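Local coordinates for PtLCIB4 H88A mutant (Phaeodactylum tricornutum, PDB 5B5Z), which probably belongs to a zinc-dependent group of beta-carbonic anhydrases, related to the limiting CO2-inducible protein LCIB, that interconvert carbon dioxide and bicarbonate, at residues 48-60 against 74-88. Numbering follows the deposited sequence.
With ZN (zinc ion), chain C.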
# COMPACT_ATOMS: atom_id res chain seq x y z
N HIS A 48 14.56 4.11 -18.15
CA HIS A 48 13.71 5.19 -18.63
C HIS A 48 12.29 4.88 -18.25
O HIS A 48 12.04 3.87 -17.60
CB HIS A 48 13.86 5.37 -20.14
CG HIS A 48 15.29 5.43 -20.58
ND1 HIS A 48 16.11 6.50 -20.29
CD2 HIS A 48 16.05 4.53 -21.24
CE1 HIS A 48 17.32 6.26 -20.77
NE2 HIS A 48 17.31 5.08 -21.35
N LYS A 49 11.35 5.73 -18.66
CA LYS A 49 9.97 5.54 -18.28
C LYS A 49 9.36 4.29 -18.93
O LYS A 49 8.64 3.53 -18.28
CB LYS A 49 9.15 6.77 -18.65
CG LYS A 49 9.80 8.08 -18.23
CD LYS A 49 8.99 9.28 -18.72
CE LYS A 49 9.43 10.57 -18.05
NZ LYS A 49 8.61 11.72 -18.53
N TYR A 50 9.67 4.05 -20.20
CA TYR A 50 8.98 2.97 -20.91
C TYR A 50 9.36 1.59 -20.39
O TYR A 50 8.57 0.65 -20.51
CB TYR A 50 9.24 3.06 -22.42
CG TYR A 50 10.54 2.44 -22.89
CD1 TYR A 50 11.74 3.11 -22.74
CD2 TYR A 50 10.56 1.20 -23.52
CE1 TYR A 50 12.93 2.55 -23.18
CE2 TYR A 50 11.74 0.63 -23.96
CZ TYR A 50 12.92 1.32 -23.79
OH TYR A 50 14.11 0.76 -24.23
N ASN A 51 10.54 1.46 -19.80
CA ASN A 51 11.08 0.14 -19.50
C ASN A 51 11.37 -0.07 -18.02
O ASN A 51 12.02 -1.06 -17.65
CB ASN A 51 12.35 -0.09 -20.32
CG ASN A 51 13.48 0.83 -19.91
OD1 ASN A 51 13.26 1.89 -19.33
ND2 ASN A 51 14.70 0.42 -20.21
N THR A 52 10.90 0.84 -17.18
CA THR A 52 11.12 0.73 -15.73
C THR A 52 9.80 0.54 -15.01
O THR A 52 8.83 1.23 -15.30
CB THR A 52 11.82 1.96 -15.16
OG1 THR A 52 13.10 2.11 -15.77
CG2 THR A 52 12.03 1.83 -13.63
N LEU A 53 9.76 -0.42 -14.09
CA LEU A 53 8.62 -0.61 -13.21
C LEU A 53 9.00 -0.12 -11.83
O LEU A 53 9.97 -0.61 -11.26
CB LEU A 53 8.21 -2.07 -13.15
CG LEU A 53 7.07 -2.39 -12.19
CD1 LEU A 53 5.75 -1.75 -12.61
CD2 LEU A 53 6.91 -3.88 -12.08
N LEU A 54 8.26 0.86 -11.34
CA LEU A 54 8.50 1.44 -10.02
C LEU A 54 7.81 0.60 -8.94
O LEU A 54 6.66 0.18 -9.11
CB LEU A 54 7.99 2.87 -9.99
CG LEU A 54 8.13 3.61 -8.66
CD1 LEU A 54 9.59 3.77 -8.27
CD2 LEU A 54 7.43 4.97 -8.74
N ALA A 55 8.52 0.33 -7.85
CA ALA A 55 7.90 -0.33 -6.69
C ALA A 55 8.31 0.41 -5.43
O ALA A 55 9.40 0.94 -5.36
CB ALA A 55 8.31 -1.80 -6.61
N THR A 56 7.42 0.43 -4.44
CA THR A 56 7.76 1.06 -3.15
C THR A 56 7.48 0.11 -1.99
O THR A 56 6.61 -0.75 -2.06
CB THR A 56 6.98 2.36 -2.91
OG1 THR A 56 5.59 2.07 -2.69
CG2 THR A 56 7.11 3.34 -4.09
N SER A 57 8.26 0.29 -0.92
CA SER A 57 7.96 -0.32 0.37
C SER A 57 8.09 0.79 1.41
O SER A 57 9.18 1.06 1.95
CB SER A 57 8.90 -1.49 0.67
OG SER A 57 8.48 -2.17 1.86
N LEU A 58 6.98 1.48 1.61
CA LEU A 58 6.90 2.62 2.52
C LEU A 58 5.71 2.43 3.45
O LEU A 58 4.84 1.60 3.18
CB LEU A 58 6.76 3.92 1.72
CG LEU A 58 7.89 4.21 0.72
CD1 LEU A 58 7.53 5.37 -0.24
CD2 LEU A 58 9.20 4.51 1.46
N CYS A 59 5.67 3.19 4.54
CA CYS A 59 4.59 3.01 5.52
C CYS A 59 3.23 3.36 4.90
O CYS A 59 3.11 4.23 4.02
CB CYS A 59 4.82 3.88 6.78
SG CYS A 59 3.61 3.57 8.10
N SER A 60 2.21 2.66 5.38
CA SER A 60 0.84 2.87 4.93
C SER A 60 0.30 4.26 5.29
O SER A 60 -0.68 4.71 4.72
CB SER A 60 -0.03 1.77 5.53
OG SER A 60 0.32 1.57 6.88
N VAL A 74 7.96 10.40 -12.64
CA VAL A 74 9.03 9.99 -13.53
C VAL A 74 8.79 8.60 -14.11
O VAL A 74 8.98 8.37 -15.30
CB VAL A 74 10.42 10.03 -12.81
CG1 VAL A 74 11.52 9.52 -13.73
CG2 VAL A 74 10.74 11.45 -12.33
N TYR A 75 8.35 7.65 -13.28
CA TYR A 75 8.33 6.26 -13.71
C TYR A 75 6.94 5.63 -13.82
O TYR A 75 6.82 4.47 -14.19
CB TYR A 75 9.20 5.41 -12.77
CG TYR A 75 10.66 5.81 -12.78
CD1 TYR A 75 11.48 5.55 -13.87
CD2 TYR A 75 11.22 6.47 -11.68
CE1 TYR A 75 12.82 5.92 -13.87
CE2 TYR A 75 12.56 6.84 -11.67
CZ TYR A 75 13.36 6.56 -12.77
OH TYR A 75 14.68 6.94 -12.76
N GLY A 76 5.91 6.39 -13.48
CA GLY A 76 4.54 5.92 -13.63
C GLY A 76 3.98 5.19 -12.42
O GLY A 76 4.54 5.27 -11.32
N LYS A 77 2.88 4.48 -12.65
CA LYS A 77 2.15 3.76 -11.61
C LYS A 77 3.03 2.71 -10.98
O LYS A 77 3.70 1.96 -11.68
CB LYS A 77 0.90 3.10 -12.19
CG LYS A 77 -0.25 4.06 -12.49
CD LYS A 77 -1.09 3.52 -13.64
CE LYS A 77 -1.45 2.06 -13.43
NZ LYS A 77 -1.47 1.29 -14.72
N HIS A 78 2.99 2.63 -9.65
CA HIS A 78 3.88 1.75 -8.92
C HIS A 78 3.18 0.57 -8.27
O HIS A 78 2.00 0.64 -7.94
CB HIS A 78 4.59 2.53 -7.82
CG HIS A 78 3.66 3.05 -6.77
ND1 HIS A 78 2.87 4.16 -6.97
CD2 HIS A 78 3.42 2.63 -5.51
CE1 HIS A 78 2.15 4.38 -5.88
NE2 HIS A 78 2.47 3.47 -4.98
N PHE A 79 3.94 -0.51 -8.08
CA PHE A 79 3.56 -1.62 -7.21
C PHE A 79 3.84 -1.24 -5.77
O PHE A 79 4.85 -0.62 -5.49
CB PHE A 79 4.37 -2.88 -7.55
CG PHE A 79 3.70 -3.81 -8.51
CD1 PHE A 79 3.73 -3.55 -9.87
CD2 PHE A 79 3.07 -4.97 -8.06
CE1 PHE A 79 3.13 -4.44 -10.78
CE2 PHE A 79 2.46 -5.84 -8.96
CZ PHE A 79 2.49 -5.57 -10.32
N THR A 80 2.97 -1.61 -4.85
CA THR A 80 3.33 -1.42 -3.45
C THR A 80 3.72 -2.74 -2.79
O THR A 80 3.18 -3.82 -3.08
CB THR A 80 2.20 -0.75 -2.68
OG1 THR A 80 1.02 -1.55 -2.77
CG2 THR A 80 1.91 0.61 -3.27
N MET A 81 4.72 -2.67 -1.94
CA MET A 81 5.20 -3.82 -1.22
C MET A 81 5.07 -3.61 0.28
O MET A 81 5.31 -4.52 1.06
CB MET A 81 6.66 -4.11 -1.57
CG MET A 81 6.87 -4.73 -2.93
SD MET A 81 6.66 -6.53 -2.81
CE MET A 81 7.99 -7.03 -1.69
N GLY A 82 4.74 -2.38 0.67
CA GLY A 82 4.88 -1.96 2.07
C GLY A 82 3.69 -2.34 2.95
O GLY A 82 2.90 -3.23 2.65
N GLY A 83 3.59 -1.64 4.07
CA GLY A 83 2.61 -1.95 5.10
C GLY A 83 3.03 -1.14 6.30
O GLY A 83 3.78 -0.20 6.14
N LEU A 84 2.60 -1.53 7.50
CA LEU A 84 2.94 -0.75 8.69
C LEU A 84 4.45 -0.56 8.85
O LEU A 84 5.23 -1.50 8.71
CB LEU A 84 2.35 -1.43 9.93
CG LEU A 84 0.82 -1.44 9.96
CD1 LEU A 84 0.36 -2.20 11.18
CD2 LEU A 84 0.27 -0.01 9.96
N ALA A 85 4.85 0.68 9.13
CA ALA A 85 6.25 1.09 9.34
C ALA A 85 7.13 0.98 8.09
O ALA A 85 8.31 1.29 8.15
CB ALA A 85 6.87 0.30 10.47
N GLY A 86 6.55 0.57 6.96
CA GLY A 86 7.28 0.47 5.70
C GLY A 86 7.96 -0.87 5.42
O GLY A 86 8.66 -1.00 4.41
N PHE A 87 7.77 -1.86 6.28
CA PHE A 87 8.30 -3.20 6.00
C PHE A 87 7.66 -3.81 4.76
O PHE A 87 6.49 -3.58 4.51
CB PHE A 87 8.08 -4.11 7.20
CG PHE A 87 8.99 -3.80 8.35
CD1 PHE A 87 10.27 -4.35 8.40
CD2 PHE A 87 8.59 -2.94 9.35
CE1 PHE A 87 11.12 -4.05 9.46
CE2 PHE A 87 9.44 -2.63 10.40
CZ PHE A 87 10.70 -3.19 10.46
N PRO A 88 8.43 -4.60 3.99
CA PRO A 88 7.96 -5.21 2.74
C PRO A 88 7.05 -6.41 2.97
O PRO A 88 7.38 -7.54 2.64
CB PRO A 88 9.27 -5.62 2.04
CG PRO A 88 10.23 -5.89 3.18
CD PRO A 88 9.88 -4.82 4.21
ZN ZN C . 4.37 5.01 9.67
O HOH W 1 6.15 2.03 -12.97
O HOH W 2 4.75 0.52 -0.19
O HOH W 3 3.03 6.07 10.53
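Strands 52-57 and 79-80 are the parallel pair of a beta-alpha-beta unit whose crossover is helix 65-75, and the chain beyond them reaches the zinc site. Three backbone bonds zip the pair: Phe-79 N to Leu-54 O, Thr-56 N to Phe-79 O and Met-81 N to Thr-56 O, the last at 2.7 Å. Where helix 65-75 ends, a water accepts from Leu-54 N and donates to Tyr-75 O and Lys-77 O, bridging the strand to the turn at Gly-76. Beside it, Thr-52 sends CG2 to CD1 of the Tyr-75 ring, 3.8 Å away. With OG1 beside the backbone N and anti to the carbonyl carbon (chi1 -61°), Thr-52 donates it to His-48 O at 2.8 Å, an oxygen also near the ring's edge. A glycine at Thr-52 would probably leave a gap beside Tyr-75 and cost His-48 O its hydroxyl donor. On the sheet face carrying Ala-55 and Phe-79, both methyls of Leu-53 rest near CD1 of the Phe-79 ring, each 3.9 Å away, CD1 of the leucine coming in at the ring edge. On the side of Thr-56 and Thr-80, Leu-54 CG packs on His-78 CB at 3.8 Å, while Thr-56 OG1 receives a second water, bonds Glu-68 of the crossover helix and lies 3.6 Å from His-78 CD2. Ser-57 OG, anti to its own N (chi1 -173°), donates to Gly-86 O at 2.8 Å from well above the carbonyl plane. Gly-82 lacks a CB that would collide with Leu-58 O, so the two loops can run close together. Cys-59 SG binds zinc at 2.3 Å, with His-115, Cys-139 and a water completing the site. This two-cysteine, one-histidine zinc centre just past a parallel beta strand is characteristic of beta-carbonic anhydrases.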